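PDB 7NCV: glutaredoxin, CPYC type from Chlamydomonas reinhardtii, which probably reduces disulfides and glutathione mixed disulfides with electrons from glutathione. Local coordinates for residues D65-R70 / R74-G79; Q11-S16 / I20-T25; L37-A42 / A90-G95; A4-E9 / Q60-D65. All coordinates share one frame; numbering follows the deposited sequence.

Contact 1 (D65-R70 / R74-G79)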
loop_
_atom_site.group_PDB
_atom_site.type_symbol
_atom_site.label_atom_id
_atom_site.label_comp_id
_atom_site.label_asym_id
_atom_site.label_seq_id
_atom_site.Cartn_x
_atom_site.Cartn_y
_atom_site.Cartn_z
ATOM N N ASP A 65 -8.227 5.612 9.445
ATOM C CA ASP A 65 -8.836 4.735 10.429
ATOM C C ASP A 65 -8.123 3.399 10.489
ATOM O O ASP A 65 -7.941 2.838 11.571
ATOM C CB ASP A 65 -10.317 4.530 10.117
ATOM C CG ASP A 65 -11.195 5.630 10.707
ATOM O OD1 ASP A 65 -10.680 6.745 10.949
ATOM O OD2 ASP A 65 -12.397 5.373 10.946
ATOM N N ILE A 66 -7.710 2.875 9.331
ATOM C CA ILE A 66 -7.161 1.528 9.261
ATOM C C ILE A 66 -5.707 1.503 9.679
ATOM O O ILE A 66 -5.275 0.534 10.311
ATOM C CB ILE A 66 -7.343 0.962 7.844
ATOM C CG1 ILE A 66 -8.818 0.714 7.571
ATOM C CG2 ILE A 66 -6.520 -0.320 7.645
ATOM C CD1 ILE A 66 -9.110 0.538 6.094
ATOM N N THR A 67 -4.906 2.536 9.301
ATOM C CA THR A 67 -3.449 2.467 9.433
ATOM C C THR A 67 -2.876 3.455 10.425
ATOM O O THR A 67 -1.693 3.334 10.771
ATOM C CB THR A 67 -2.737 2.726 8.088
ATOM O OG1 THR A 67 -2.808 4.129 7.747
ATOM C CG2 THR A 67 -3.394 1.873 6.969
ATOM N N GLY A 68 -3.640 4.482 10.795
ATOM C CA GLY A 68 -3.150 5.528 11.674
ATOM C C GLY A 68 -2.724 6.798 10.981
ATOM O O GLY A 68 -2.419 7.791 11.662
ATOM N N GLY A 69 -2.585 6.777 9.670
ATOM C CA GLY A 69 -2.211 7.962 8.940
ATOM C C GLY A 69 -2.959 8.027 7.630
ATOM O O GLY A 69 -3.367 7.007 7.069
ATOM N N ARG A 70 -3.116 9.254 7.149
ATOM C CA ARG A 70 -3.894 9.587 5.970
ATOM C C ARG A 70 -3.074 9.647 4.682
ATOM O O ARG A 70 -3.630 9.428 3.588
ATOM C CB ARG A 70 -4.546 10.948 6.210
ATOM C CG ARG A 70 -5.788 11.086 5.504
ATOM C CD ARG A 70 -6.562 12.318 5.995
ATOM N NE ARG A 70 -7.766 12.481 5.185
ATOM C CZ ARG A 70 -7.738 13.073 4.000
ATOM N NH1 ARG A 70 -6.578 13.556 3.558
ATOM N NH2 ARG A 70 -8.841 13.193 3.275
ATOM N N ARG A 74 0.276 4.042 1.196
ATOM C CA ARG A 74 -0.050 3.114 2.299
ATOM C C ARG A 74 0.132 1.705 1.762
ATOM O O ARG A 74 -0.610 1.274 0.872
ATOM C CB ARG A 74 -1.478 3.346 2.825
ATOM C CG ARG A 74 -1.687 4.769 3.403
ATOM C CD ARG A 74 -1.137 4.878 4.845
ATOM N NE ARG A 74 -0.615 6.191 5.215
ATOM C CZ ARG A 74 -0.287 6.525 6.462
ATOM N NH1 ARG A 74 0.175 7.747 6.774
ATOM N NH2 ARG A 74 -0.352 5.600 7.387
ATOM N N VAL A 75 1.181 1.030 2.216
ATOM C CA VAL A 75 1.603 -0.266 1.681
ATOM C C VAL A 75 1.155 -1.367 2.618
ATOM O O VAL A 75 1.387 -1.294 3.848
ATOM C CB VAL A 75 3.136 -0.304 1.541
ATOM C CG1 VAL A 75 3.598 -1.653 1.062
ATOM C CG2 VAL A 75 3.620 0.806 0.593
ATOM N N PHE A 76 0.524 -2.398 2.043
ATOM C CA PHE A 76 0.108 -3.577 2.805
ATOM C C PHE A 76 0.695 -4.834 2.193
ATOM O O PHE A 76 0.741 -4.968 0.960
ATOM C CB PHE A 76 -1.428 -3.719 2.802
ATOM C CG PHE A 76 -2.168 -2.526 3.392
ATOM C CD1 PHE A 76 -2.376 -1.353 2.623
ATOM C CD2 PHE A 76 -2.744 -2.631 4.657
ATOM C CE1 PHE A 76 -3.125 -0.284 3.148
ATOM C CE2 PHE A 76 -3.491 -1.608 5.182
ATOM C CZ PHE A 76 -3.675 -0.419 4.438
ATOM N N ILE A 77 1.136 -5.769 3.046
ATOM C CA ILE A 77 1.641 -7.056 2.588
ATOM C C ILE A 77 0.996 -8.138 3.434
ATOM O O ILE A 77 0.987 -8.025 4.670
ATOM C CB ILE A 77 3.174 -7.128 2.706
ATOM C CG1 ILE A 77 3.804 -6.016 1.813
ATOM C CG2 ILE A 77 3.660 -8.526 2.335
ATOM C CD1 ILE A 77 5.338 -5.967 1.998
ATOM N N ASN A 78 0.438 -9.171 2.780
ATOM C CA ASN A 78 -0.132 -10.326 3.522
ATOM C C ASN A 78 -1.236 -9.873 4.492
ATOM O O ASN A 78 -1.412 -10.458 5.576
ATOM C CB ASN A 78 0.974 -11.081 4.296
ATOM C CG ASN A 78 0.550 -12.481 4.693
ATOM O OD1 ASN A 78 -0.106 -13.160 3.932
ATOM N ND2 ASN A 78 0.920 -12.891 5.900
ATOM N N GLY A 79 -1.939 -8.805 4.132
ATOM C CA GLY A 79 -3.083 -8.304 4.891
ATOM C C GLY A 79 -2.708 -7.373 6.027
ATOM O O GLY A 79 -3.607 -6.940 6.777
#
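Thr67 meets strand 74-77 with both branches of its side chain. Its methyl packs tightly against the ring of Phe76, with CG2 3.4 Å from Phe76 CZ. Ile66 adds its own branch: CG2 lies near the plane of the same ring, at its edge, 4.1 Å from Phe76 CE2. The ring is buried, and Ile20, Tyr22 and Phe81 also pack on it. The hydroxyl of Thr67 has a different task. With chi1 at 74°, OG1 sits between the backbone N and the carbonyl carbon, and it accepts from Gly69 N at 3.3 Å, a nearly straight bond of 169°. This is an ST turn. It starts at the last residue of helix 58-67, just before Gly68 leaves helical geometry with positive phi. Thr67 OG1 is also hydrogen-bonded to Leu63 O, one turn back. The connection belongs to the thioredoxin fold, where this helix leads through a loop into the third strand of the sheet. The Arg74 side is partly exposed and more polar, with weaker directed bonding across it. In one of its two conformers Arg74, bent at chi2 and chi3, lays its guanidinium group over the loop. Gly69 O then lies above the centre of one face, 3.2 Å from Arg74 CZ. Arg74 NH2 gives Thr67 OG1 a weak bond of 2.9 Å with a poor angle of 115°. Arg74 NE is hydrogen-bonded to Ser71 O.

Contact 2 (Q11-S16 / I20-T25)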
loop_
_atom_site.group_PDB
_atom_site.type_symbol
_atom_site.label_atom_id
_atom_site.label_comp_id
_atom_site.label_asym_id
_atom_site.label_seq_id
_atom_site.Cartn_x
_atom_site.Cartn_y
_atom_site.Cartn_z
ATOM N N GLN A 11 -10.525 -2.762 3.298
ATOM C CA GLN A 11 -10.278 -3.970 4.064
ATOM C C GLN A 11 -10.367 -5.206 3.175
ATOM O O GLN A 11 -9.539 -6.118 3.290
ATOM C CB GLN A 11 -11.260 -4.072 5.231
ATOM C CG GLN A 11 -10.959 -3.010 6.298
ATOM C CD GLN A 11 -12.011 -3.097 7.387
ATOM O OE1 GLN A 11 -13.201 -3.373 7.110
ATOM N NE2 GLN A 11 -11.591 -2.863 8.623
ATOM N N LYS A 12 -11.364 -5.254 2.268
ATOM C CA LYS A 12 -11.515 -6.406 1.373
ATOM C C LYS A 12 -10.316 -6.510 0.424
ATOM O O LYS A 12 -9.816 -7.617 0.159
ATOM C CB LYS A 12 -12.804 -6.269 0.600
ATOM C CG LYS A 12 -14.045 -6.649 1.470
ATOM C CD LYS A 12 -15.333 -6.683 0.675
ATOM C CE LYS A 12 -16.398 -7.504 1.411
ATOM N NZ LYS A 12 -16.482 -7.189 2.883
ATOM N N ALA A 13 -9.856 -5.374 -0.123
ATOM C CA ALA A 13 -8.738 -5.438 -1.061
ATOM C C ALA A 13 -7.463 -5.851 -0.348
ATOM O O ALA A 13 -6.649 -6.613 -0.899
ATOM C CB ALA A 13 -8.545 -4.072 -1.751
ATOM N N VAL A 14 -7.240 -5.330 0.872
ATOM C CA VAL A 14 -6.040 -5.691 1.621
ATOM C C VAL A 14 -6.052 -7.179 1.973
ATOM O O VAL A 14 -5.006 -7.844 1.945
ATOM C CB VAL A 14 -5.981 -4.802 2.875
ATOM C CG1 VAL A 14 -4.983 -5.308 3.903
ATOM C CG2 VAL A 14 -5.579 -3.354 2.469
ATOM N N ALA A 15 -7.228 -7.726 2.324
ATOM C CA ALA A 15 -7.289 -9.150 2.662
ATOM C C ALA A 15 -7.127 -10.046 1.441
ATOM O O ALA A 15 -6.821 -11.239 1.602
ATOM C CB ALA A 15 -8.601 -9.456 3.385
ATOM N N SER A 16 -7.391 -9.551 0.244
ATOM C CA SER A 16 -7.426 -10.423 -0.927
ATOM C C SER A 16 -6.256 -10.214 -1.879
ATOM O O SER A 16 -6.215 -10.845 -2.948
ATOM C CB SER A 16 -8.763 -10.264 -1.683
ATOM O OG SER A 16 -8.891 -8.957 -2.214
ATOM N N ILE A 20 -0.517 -4.674 -1.793
ATOM C CA ILE A 20 -1.336 -3.619 -2.386
ATOM C C ILE A 20 -0.819 -2.283 -1.834
ATOM O O ILE A 20 -0.474 -2.160 -0.647
ATOM C CB ILE A 20 -2.854 -3.833 -2.129
ATOM C CG1 ILE A 20 -3.672 -2.690 -2.739
ATOM C CG2 ILE A 20 -3.148 -3.946 -0.615
ATOM C CD1 ILE A 20 -5.214 -3.028 -2.797
ATOM N N VAL A 21 -0.762 -1.281 -2.697
ATOM C CA VAL A 21 -0.270 0.052 -2.356
ATOM C C VAL A 21 -1.375 1.025 -2.729
ATOM O O VAL A 21 -1.798 1.051 -3.900
ATOM C CB VAL A 21 0.968 0.409 -3.168
ATOM C CG1 VAL A 21 1.480 1.818 -2.742
ATOM C CG2 VAL A 21 2.052 -0.649 -2.998
ATOM N N TYR A 22 -1.821 1.848 -1.776
ATOM C CA TYR A 22 -2.677 2.982 -2.058
ATOM C C TYR A 22 -1.772 4.173 -2.316
ATOM O O TYR A 22 -0.833 4.428 -1.540
ATOM C CB TYR A 22 -3.610 3.241 -0.870
ATOM C CG TYR A 22 -4.697 2.197 -0.880
ATOM C CD1 TYR A 22 -5.852 2.401 -1.631
ATOM C CD2 TYR A 22 -4.493 0.943 -0.290
ATOM C CE1 TYR A 22 -6.841 1.405 -1.773
ATOM C CE2 TYR A 22 -5.482 -0.066 -0.376
ATOM C CZ TYR A 22 -6.646 0.191 -1.114
ATOM O OH TYR A 22 -7.625 -0.809 -1.225
ATOM N N SER A 23 -2.015 4.861 -3.433
ATOM C CA SER A 23 -1.029 5.788 -3.995
ATOM C C SER A 23 -1.732 6.957 -4.658
ATOM O O SER A 23 -2.971 6.986 -4.772
ATOM C CB SER A 23 -0.207 4.943 -4.991
ATOM O OG SER A 23 0.705 5.710 -5.799
ATOM N N LYS A 24 -0.949 7.960 -5.063
ATOM C CA LYS A 24 -1.383 8.918 -6.077
ATOM C C LYS A 24 -0.260 9.016 -7.110
ATOM O O LYS A 24 0.917 8.745 -6.799
ATOM C CB LYS A 24 -1.652 10.297 -5.524
ATOM C CG LYS A 24 -2.843 10.299 -4.577
ATOM C CD LYS A 24 -3.082 11.678 -3.931
ATOM C CE LYS A 24 -4.203 11.553 -2.846
ATOM N NZ LYS A 24 -4.265 12.921 -2.171
ATOM N N THR A 25 -0.631 9.346 -8.357
ATOM C CA THR A 25 0.345 9.385 -9.459
ATOM C C THR A 25 1.491 10.356 -9.160
ATOM O O THR A 25 2.661 9.998 -9.330
ATOM C CB THR A 25 -0.361 9.769 -10.762
ATOM O OG1 THR A 25 -1.328 8.711 -11.029
ATOM C CG2 THR A 25 0.605 9.891 -11.951
#
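In the thioredoxin fold of this glutaredoxin, the N-terminal helix 3-16 packs against the central sheet, and strand 19-23 follows it after a short turn. The strand runs back along the helix, and their directions differ by 144°. Ala13 carries one part of the contact. Its CB points at the strand and meets two side chains, Ile20 CD1 at 3.6 Å and the phenol oxygen Tyr22 OH at 3.4 Å. Ile20 reaches this methyl because CG1 stands opposite the backbone N (chi1 179°) and the chain runs on extended to CD1. The other branch, CG2, serves the neighbouring residue of the helix: it lies 4.0 Å from Val14 CG2, and the two side chains cross at about a right angle. Val14 CG2 also comes to the edge of the Tyr22 ring, near its plane, 4.3 Å from Tyr22 CE2. Phe76 of strand 74-77 touches Val14, Ile20 and Tyr22 and so continues the same apolar layer. Met59 and Leu63 bring helix 58-67 against Tyr22. No hydrogen bond links segments 11-16 and 20-25. Their contact rests on methyl groups and one ring edge, with Tyr22 OH as the polar atom against Ala13. Helix and strand are therefore joined mainly by burial of apolar surface.

Contact 3 (L37-A42 / A90-G95)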
loop_
_atom_site.group_PDB
_atom_site.type_symbol
_atom_site.label_atom_id
_atom_site.label_comp_id
_atom_site.label_asym_id
_atom_site.label_seq_id
_atom_site.Cartn_x
_atom_site.Cartn_y
_atom_site.Cartn_z
ATOM N N LEU A 37 9.432 -1.998 -3.886
ATOM C CA LEU A 37 8.764 -3.243 -4.255
ATOM C C LEU A 37 9.282 -3.757 -5.593
ATOM O O LEU A 37 9.407 -4.986 -5.777
ATOM C CB LEU A 37 7.266 -2.951 -4.298
ATOM C CG LEU A 37 6.672 -2.819 -2.896
ATOM C CD1 LEU A 37 5.285 -2.158 -3.025
ATOM C CD2 LEU A 37 6.594 -4.132 -2.064
ATOM N N ASN A 38 9.526 -2.857 -6.549
ATOM C CA ASN A 38 9.967 -3.266 -7.897
ATOM C C ASN A 38 11.342 -3.929 -7.880
ATOM O O ASN A 38 11.718 -4.589 -8.868
ATOM C CB ASN A 38 9.987 -2.069 -8.841
ATOM C CG ASN A 38 8.602 -1.572 -9.152
ATOM O OD1 ASN A 38 7.589 -2.218 -8.875
ATOM N ND2 ASN A 38 8.561 -0.413 -9.778
ATOM N N GLN A 39 12.124 -3.771 -6.791
ATOM C CA GLN A 39 13.371 -4.522 -6.692
ATOM C C GLN A 39 13.128 -6.026 -6.620
ATOM O O GLN A 39 14.050 -6.812 -6.952
ATOM C CB GLN A 39 14.165 -4.098 -5.452
ATOM C CG GLN A 39 14.508 -2.631 -5.418
ATOM C CD GLN A 39 15.309 -2.282 -4.141
ATOM O OE1 GLN A 39 15.280 -1.145 -3.650
ATOM N NE2 GLN A 39 16.017 -3.273 -3.602
ATOM N N PHE A 40 11.925 -6.437 -6.197
ATOM C CA PHE A 40 11.609 -7.839 -5.968
ATOM C C PHE A 40 10.470 -8.365 -6.812
ATOM O O PHE A 40 10.554 -9.521 -7.230
ATOM C CB PHE A 40 11.265 -8.061 -4.502
ATOM C CG PHE A 40 12.383 -7.593 -3.582
ATOM C CD1 PHE A 40 13.511 -8.381 -3.407
ATOM C CD2 PHE A 40 12.311 -6.340 -2.977
ATOM C CE1 PHE A 40 14.581 -7.911 -2.570
ATOM C CE2 PHE A 40 13.370 -5.895 -2.172
ATOM C CZ PHE A 40 14.480 -6.681 -1.989
ATOM N N ILE A 41 9.409 -7.578 -7.039
ATOM C CA ILE A 41 8.190 -8.106 -7.655
ATOM C C ILE A 41 7.634 -7.085 -8.630
ATOM O O ILE A 41 6.404 -6.856 -8.708
ATOM C CB ILE A 41 7.148 -8.473 -6.592
ATOM C CG1 ILE A 41 6.877 -7.295 -5.633
ATOM C CG2 ILE A 41 7.575 -9.735 -5.814
ATOM C CD1 ILE A 41 5.582 -7.535 -4.783
ATOM N N ALA A 42 8.513 -6.486 -9.428
ATOM C CA ALA A 42 8.039 -5.529 -10.416
ATOM C C ALA A 42 6.946 -6.145 -11.276
ATOM O O ALA A 42 7.091 -7.276 -11.761
ATOM C CB ALA A 42 9.208 -5.098 -11.323
ATOM N N ALA A 90 13.085 1.487 3.582
ATOM C CA ALA A 90 13.950 0.969 4.651
ATOM C C ALA A 90 13.874 -0.552 4.696
ATOM O O ALA A 90 14.905 -1.243 4.845
ATOM C CB ALA A 90 13.510 1.578 5.970
ATOM N N ALA A 91 12.667 -1.102 4.548
ATOM C CA ALA A 91 12.570 -2.551 4.571
ATOM C C ALA A 91 13.252 -3.182 3.343
ATOM O O ALA A 91 13.834 -4.282 3.467
ATOM C CB ALA A 91 11.091 -2.949 4.603
ATOM N N ALA A 92 13.226 -2.507 2.183
ATOM C CA ALA A 92 13.995 -3.026 1.050
ATOM C C ALA A 92 15.481 -3.082 1.388
ATOM O O ALA A 92 16.149 -4.107 1.113
ATOM C CB ALA A 92 13.789 -2.172 -0.188
ATOM N N SER A 93 16.005 -1.998 2.005
ATOM C CA SER A 93 17.430 -1.871 2.288
ATOM C C SER A 93 17.910 -2.841 3.363
ATOM O O SER A 93 19.110 -3.174 3.404
ATOM C CB SER A 93 17.723 -0.430 2.761
ATOM O OG SER A 93 17.503 0.444 1.642
ATOM N N ASN A 94 17.055 -3.185 4.340
ATOM C CA ASN A 94 17.504 -3.947 5.495
ATOM C C ASN A 94 17.177 -5.432 5.407
ATOM O O ASN A 94 17.520 -6.156 6.356
ATOM C CB ASN A 94 16.985 -3.352 6.820
ATOM C CG ASN A 94 15.478 -3.452 6.994
ATOM O OD1 ASN A 94 14.835 -4.314 6.430
ATOM N ND2 ASN A 94 14.949 -2.638 7.904
ATOM N N GLY A 95 16.635 -5.908 4.262
ATOM C CA GLY A 95 16.446 -7.335 4.077
ATOM C C GLY A 95 15.074 -7.804 4.465
ATOM O O GLY A 95 14.692 -8.947 4.122
HETATM O O HOH W 1 17.951 -3.467 -1.220
#
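Gln39 leaves its backbone with CG opposite the carbonyl carbon (chi1 -58°) and then runs out straight (chi2 -180°), which carries its amide across to Ala92. Phe40 starts in much the same way, with chi1 at -56°, and its ring also reaches Ala92. The methyl of Ala92 points at both. Its CB lies 3.9 Å from Gln39 OE1 and 4.2 Å from Phe40 CE2, where it meets the edge of the ring, near the ring plane. Gln39 itself adds a contact on the ring from its own chain: Gln39 CB sits over one face of Phe40, offset toward the rim. The two segments lie near the ends of helices 28-41 and 85-94, which belong to the thioredoxin fold of the protein. The CxxC sequence of the family, Cys27 to Cys30, runs into the start of helix 28-41, and segment 37-42 is its far end. A water joins the segments where no direct hydrogen bond does. Gln39 is exposed, and its NE2 donates to this water at 3.1 Å, while the water donates to Ala92 O at 3.0 Å. The two ends of the Gln39 amide thus have different roles, the nitrogen in the water bridge and the oxygen against a methyl. Leu101 of helix 96-103 touches Phe40, and the C-terminal residue Leu107 packs on the same side chain.

Contact 4 (A4-E9 / Q60-D65)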
loop_
_atom_site.group_PDB
_atom_site.type_symbol
_atom_site.label_atom_id
_atom_site.label_comp_id
_atom_site.label_asym_id
_atom_site.label_seq_id
_atom_site.Cartn_x
_atom_site.Cartn_y
_atom_site.Cartn_z
ATOM N N ALA A 4 -17.683 4.783 5.269
ATOM C CA ALA A 4 -17.925 3.404 5.667
ATOM C C ALA A 4 -17.698 2.458 4.497
ATOM O O ALA A 4 -17.129 1.368 4.659
ATOM C CB ALA A 4 -19.344 3.281 6.204
ATOM N N GLU A 5 -18.118 2.874 3.303
ATOM C CA GLU A 5 -17.926 2.055 2.112
ATOM C C GLU A 5 -16.452 1.941 1.769
ATOM O O GLU A 5 -15.985 0.876 1.335
ATOM C CB GLU A 5 -18.695 2.652 0.929
ATOM C CG GLU A 5 -20.232 2.587 1.026
ATOM C CD GLU A 5 -20.829 3.488 2.113
ATOM O OE1 GLU A 5 -21.765 3.034 2.821
ATOM O OE2 GLU A 5 -20.383 4.656 2.261
ATOM N N ALA A 6 -15.706 3.050 1.915
ATOM C CA ALA A 6 -14.281 3.040 1.641
ATOM C C ALA A 6 -13.553 2.109 2.590
ATOM O O ALA A 6 -12.639 1.377 2.170
ATOM C CB ALA A 6 -13.716 4.462 1.746
ATOM N N ILE A 7 -13.921 2.126 3.882
ATOM C CA ILE A 7 -13.294 1.190 4.813
ATOM C C ILE A 7 -13.540 -0.243 4.351
ATOM O O ILE A 7 -12.615 -1.067 4.274
ATOM C CB ILE A 7 -13.816 1.429 6.237
ATOM C CG1 ILE A 7 -13.235 2.769 6.731
ATOM C CG2 ILE A 7 -13.371 0.270 7.120
ATOM C CD1 ILE A 7 -13.938 3.338 7.943
ATOM N N ASN A 8 -14.788 -0.544 3.984
ATOM C CA ASN A 8 -15.127 -1.881 3.474
ATOM C C ASN A 8 -14.251 -2.233 2.269
ATOM O O ASN A 8 -13.679 -3.334 2.187
ATOM C CB ASN A 8 -16.606 -1.934 3.085
ATOM C CG ASN A 8 -16.987 -3.280 2.532
ATOM O OD1 ASN A 8 -17.074 -4.258 3.277
ATOM N ND2 ASN A 8 -17.163 -3.354 1.211
ATOM N N GLU A 9 -14.156 -1.316 1.310
ATOM C CA GLU A 9 -13.413 -1.600 0.084
ATOM C C GLU A 9 -11.952 -1.895 0.390
ATOM O O GLU A 9 -11.372 -2.857 -0.146
ATOM C CB GLU A 9 -13.493 -0.406 -0.871
ATOM C CG GLU A 9 -12.731 -0.606 -2.151
ATOM C CD GLU A 9 -12.846 0.584 -3.098
ATOM O OE1 GLU A 9 -13.979 1.061 -3.310
ATOM O OE2 GLU A 9 -11.812 1.022 -3.653
ATOM N N GLN A 60 -8.955 8.297 1.811
ATOM C CA GLN A 60 -7.844 8.674 2.686
ATOM C C GLN A 60 -8.283 8.727 4.155
ATOM O O GLN A 60 -7.554 8.244 5.041
ATOM C CB GLN A 60 -7.265 10.002 2.222
ATOM C CG GLN A 60 -6.426 9.786 0.955
ATOM C CD GLN A 60 -5.597 10.997 0.620
ATOM O OE1 GLN A 60 -6.031 11.874 -0.129
ATOM N NE2 GLN A 60 -4.393 11.067 1.200
ATOM N N ASP A 61 -9.514 9.162 4.410
ATOM C CA ASP A 61 -10.087 9.042 5.746
ATOM C C ASP A 61 -10.147 7.584 6.182
ATOM O O ASP A 61 -9.886 7.257 7.345
ATOM C CB ASP A 61 -11.493 9.632 5.790
ATOM C CG ASP A 61 -11.526 11.157 5.714
ATOM O OD1 ASP A 61 -10.453 11.822 5.752
ATOM O OD2 ASP A 61 -12.670 11.675 5.617
ATOM N N ALA A 62 -10.546 6.693 5.279
ATOM C CA ALA A 62 -10.531 5.273 5.633
ATOM C C ALA A 62 -9.112 4.778 5.944
ATOM O O ALA A 62 -8.912 3.983 6.876
ATOM C CB ALA A 62 -11.134 4.448 4.498
ATOM N N LEU A 63 -8.117 5.175 5.133
ATOM C CA LEU A 63 -6.738 4.792 5.425
ATOM C C LEU A 63 -6.283 5.279 6.801
ATOM O O LEU A 63 -5.525 4.587 7.490
ATOM C CB LEU A 63 -5.835 5.324 4.336
ATOM C CG LEU A 63 -6.049 4.475 3.050
ATOM C CD1 LEU A 63 -5.498 5.272 1.877
ATOM C CD2 LEU A 63 -5.446 3.069 3.099
ATOM N N LEU A 64 -6.697 6.478 7.198
ATOM C CA LEU A 64 -6.385 6.946 8.549
ATOM C C LEU A 64 -6.960 6.000 9.608
ATOM O O LEU A 64 -6.284 5.637 10.590
ATOM C CB LEU A 64 -6.944 8.363 8.730
ATOM C CG LEU A 64 -6.814 9.028 10.095
ATOM C CD1 LEU A 64 -5.343 9.187 10.418
ATOM C CD2 LEU A 64 -7.494 10.381 9.972
ATOM N N ASP A 65 -8.227 5.612 9.445
ATOM C CA ASP A 65 -8.836 4.735 10.429
ATOM C C ASP A 65 -8.123 3.399 10.489
ATOM O O ASP A 65 -7.941 2.838 11.571
ATOM C CB ASP A 65 -10.317 4.530 10.117
ATOM C CG ASP A 65 -11.195 5.630 10.707
ATOM O OD1 ASP A 65 -10.680 6.745 10.949
ATOM O OD2 ASP A 65 -12.397 5.373 10.946
#
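Segments 4-9 and 60-65 are helical, and their axes cross at -63° with a closest approach of 8.4 Å. Ile7 and Ala62 are the nearest pair, with CA atoms 5.0 Å apart. So close an approach suits the small side chains at the crossing. Ala62 points at helix 3-16 and touches two residues of it. Its CB meets the methyl of Ala6, CB to CB, at 3.8 Å. The same CB also presses on the ethyl branch of Ile7, where Ile7 CG1 is 3.5 Å away, tighter than usual van der Waals contact. Chi1 of Ile7 is -71°, which sets CG1 opposite the carbonyl carbon and brings the ethyl branch alongside Ala62. Its far methyl continues toward the next turn of helix 58-67. There Ile7 CD1 passes Asp65 OD2 at 3.9 Å, and the two side chains cross at a slant. Asp65 is exposed and makes no hydrogen bond with segment 4-9. Its OD2 forms a salt bridge with Lys3, just before that segment, which adds a charged tie between the same two helices. Ile10, one turn after Ile7, packs on Ala62 and Leu63, and Met59 touches Ala6, so apolar side chains surround the crossing. Leu63 in turn reaches Phe76 in strand 74-77. This is helix-to-helix packing on one side of the central sheet, as expected where the N-terminal helix and the helix before the third strand of a thioredoxin fold share a face.

Contacts 1, 2 and 4 form one region; contact 3 lies further off and touches only contact 2 of the other three, with Val21 CG2 3.6 Å from Leu37 CD1. Contacts 1 and 2, centres 8 Å apart, share the sheet: Phe76 N lies 2.9 Å from Ile20 O, a probable hydrogen bond. Contacts 1 and 4 share Asp65, and a salt bridge of 2.8 Å joins Arg70 NE to Asp61 OD1. A probable hydrogen bond of 2.9 Å from Lys24 NZ to Gln60 OE1 ties contact 2 to contact 4. Ser23 OG is hydrogen-bonded to Glu49, which binds a sodium ion. Tyr22 lies near Cys27 and Cys30, which form a disulfide in another structure of this protein, not in this reduced one.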